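Recombination protein RecR (Deinococcus radiodurans, PDB 1VDD) binds zinc and probably DNA, and may act with RecF and RecO in RecBC-independent recombinational DNA repair. Local coordinates at residues A[122-127]-A[151-156]. Numbering follows the deposited sequence.
Sequences LHIKPL and ALYLQR
In the Toprim domain of RecR, helix 145-158 lies beside a parallel four-stranded sheet, and here the loop joining strands 103-106 and 136-139 packs on residues 151-156 of that helix through I124, set against Y153 and L154. The contact is small and wholly apolar: 134 Å² is buried over both sides, and the closest CA pair, I124 and L154, is 7.9 Å apart, so side chains alone bridge the gap. From the loop, the CB of I124 points toward the helix, and both its branches take part. Its CG1 stands beside the backbone N (chi1 -61°) and extends to CD1, which reaches both helix residues, while CG2 lies 3.7 Å from CD2 of L154. On the helix side, L154 contributes one methyl, CD2, brought forward although its CB does not point at the loop; this methyl meets both branches of I124. In Y153, CG anti to the backbone N (chi1 174°) carries the ring out toward the loop, and CD1 of I124 comes obliquely to its CD2-CE2 bond, 3.8 Å from CE2. Both aliphatic side chains are buried and have further partners: I124 also touches P119 and L157, and L154 reaches V84 on strand 81-85, which links the loop contact to the sheet. Next to I124 in the loop, H123 centres an inverse gamma turn, and the H123 ring stacks with F61 of the zinc finger. The shortest approach between the two segments is CD1 of I124 to CD2 of L154, at 3.6 Å.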
loop_
_atom_site.group_PDB
_atom_site.type_symbol
_atom_site.label_atom_id
_atom_site.label_comp_id
_atom_site.label_asym_id
_atom_site.label_seq_id
_atom_site.Cartn_x
_atom_site.Cartn_y
_atom_site.Cartn_z
ATOM N N LEU A 122 -13.283 16.737 -28.020
ATOM C CA LEU A 122 -14.235 15.844 -27.354
ATOM C C LEU A 122 -15.542 15.825 -28.159
ATOM O O LEU A 122 -15.937 16.834 -28.743
ATOM C CB LEU A 122 -14.513 16.309 -25.916
ATOM C CG LEU A 122 -13.337 16.333 -24.928
ATOM C CD1 LEU A 122 -13.843 16.722 -23.545
ATOM C CD2 LEU A 122 -12.658 14.972 -24.875
ATOM N N HIS A 123 -16.211 14.678 -28.181
ATOM C CA HIS A 123 -17.441 14.532 -28.941
ATOM C C HIS A 123 -18.621 15.341 -28.405
ATOM O O HIS A 123 -19.711 14.812 -28.201
ATOM C CB HIS A 123 -17.809 13.046 -29.038
ATOM C CG HIS A 123 -16.762 12.212 -29.711
ATOM N ND1 HIS A 123 -15.921 11.369 -29.018
ATOM C CD2 HIS A 123 -16.377 12.142 -31.007
ATOM C CE1 HIS A 123 -15.060 10.819 -29.856
ATOM N NE2 HIS A 123 -15.315 11.273 -31.070
ATOM N N ILE A 124 -18.419 16.637 -28.203
ATOM C CA ILE A 124 -19.500 17.465 -27.692
ATOM C C ILE A 124 -20.485 17.890 -28.778
ATOM O O ILE A 124 -21.671 18.054 -28.510
ATOM C CB ILE A 124 -18.943 18.709 -26.956
ATOM C CG1 ILE A 124 -18.100 18.249 -25.757
ATOM C CG2 ILE A 124 -20.093 19.616 -26.497
ATOM C CD1 ILE A 124 -17.764 19.344 -24.768
ATOM N N LYS A 125 -20.008 18.051 -30.006
ATOM C CA LYS A 125 -20.896 18.446 -31.096
ATOM C C LYS A 125 -22.026 17.439 -31.355
ATOM O O LYS A 125 -23.197 17.781 -31.248
ATOM C CB LYS A 125 -20.111 18.652 -32.397
ATOM C CG LYS A 125 -20.972 19.186 -33.551
ATOM C CD LYS A 125 -20.532 18.668 -34.928
ATOM C CE LYS A 125 -20.894 17.187 -35.151
ATOM N NZ LYS A 125 -22.368 16.896 -35.164
ATOM N N PRO A 126 -21.691 16.183 -31.694
ATOM C CA PRO A 126 -22.722 15.175 -31.964
ATOM C C PRO A 126 -23.758 14.947 -30.867
ATOM O O PRO A 126 -24.674 14.141 -31.039
ATOM C CB PRO A 126 -21.907 13.920 -32.265
ATOM C CG PRO A 126 -20.653 14.128 -31.484
ATOM C CD PRO A 126 -20.351 15.574 -31.739
ATOM N N LEU A 127 -23.616 15.654 -29.749
ATOM C CA LEU A 127 -24.556 15.522 -28.647
ATOM C C LEU A 127 -25.726 16.486 -28.828
ATOM O O LEU A 127 -26.892 16.095 -28.689
ATOM C CB LEU A 127 -23.854 15.799 -27.313
ATOM C CG LEU A 127 -24.612 15.507 -26.004
ATOM C CD1 LEU A 127 -25.601 16.600 -25.705
ATOM C CD2 LEU A 127 -25.328 14.173 -26.110
ATOM N N ALA A 151 -18.620 19.514 -17.320
ATOM C CA ALA A 151 -20.043 19.519 -17.019
ATOM C C ALA A 151 -20.666 20.901 -17.091
ATOM O O ALA A 151 -21.698 21.096 -17.744
ATOM C CB ALA A 151 -20.281 18.921 -15.644
ATOM N N LEU A 152 -20.056 21.864 -16.413
ATOM C CA LEU A 152 -20.596 23.216 -16.442
ATOM C C LEU A 152 -20.566 23.742 -17.872
ATOM O O LEU A 152 -21.445 24.489 -18.283
ATOM C CB LEU A 152 -19.815 24.130 -15.496
ATOM C CG LEU A 152 -19.917 23.785 -14.000
ATOM C CD1 LEU A 152 -19.408 24.973 -13.179
ATOM C CD2 LEU A 152 -21.363 23.476 -13.608
ATOM N N TYR A 153 -19.567 23.337 -18.642
ATOM C CA TYR A 153 -19.514 23.781 -20.026
ATOM C C TYR A 153 -20.697 23.168 -20.752
ATOM O O TYR A 153 -21.398 23.846 -21.507
ATOM C CB TYR A 153 -18.233 23.324 -20.719
ATOM C CG TYR A 153 -18.241 23.652 -22.193
ATOM C CD1 TYR A 153 -17.983 24.949 -22.645
ATOM C CD2 TYR A 153 -18.570 22.684 -23.135
ATOM C CE1 TYR A 153 -18.055 25.267 -23.989
ATOM C CE2 TYR A 153 -18.647 22.991 -24.484
ATOM C CZ TYR A 153 -18.389 24.283 -24.903
ATOM O OH TYR A 153 -18.469 24.581 -26.242
ATOM N N LEU A 154 -20.910 21.874 -20.520
ATOM C CA LEU A 154 -22.003 21.148 -21.161
ATOM C C LEU A 154 -23.349 21.738 -20.771
ATOM O O LEU A 154 -24.238 21.887 -21.617
ATOM C CB LEU A 154 -21.935 19.660 -20.799
ATOM C CG LEU A 154 -20.730 18.917 -21.392
ATOM C CD1 LEU A 154 -20.698 17.486 -20.883
ATOM C CD2 LEU A 154 -20.811 18.942 -22.913
ATOM N N GLN A 155 -23.493 22.074 -19.492
ATOM C CA GLN A 155 -24.721 22.685 -18.998
ATOM C C GLN A 155 -25.017 23.948 -19.819
ATOM O O GLN A 155 -26.108 24.095 -20.377
ATOM C CB GLN A 155 -24.565 23.053 -17.518
ATOM C CG GLN A 155 -25.775 23.760 -16.915
ATOM C CD GLN A 155 -25.551 24.199 -15.471
ATOM O OE1 GLN A 155 -26.348 24.957 -14.914
ATOM N NE2 GLN A 155 -24.467 23.719 -14.862
ATOM N N ARG A 156 -24.032 24.847 -19.886
ATOM C CA ARG A 156 -24.158 26.094 -20.637
ATOM C C ARG A 156 -24.636 25.790 -22.048
ATOM O O ARG A 156 -25.661 26.308 -22.496
ATOM C CB ARG A 156 -22.805 26.815 -20.726
ATOM C CG ARG A 156 -22.247 27.350 -19.406
ATOM C CD ARG A 156 -22.925 28.644 -18.977
ATOM N NE ARG A 156 -22.562 29.053 -17.616
ATOM C CZ ARG A 156 -21.338 29.411 -17.226
ATOM N NH1 ARG A 156 -20.333 29.414 -18.097
ATOM N NH2 ARG A 156 -21.118 29.762 -15.960
#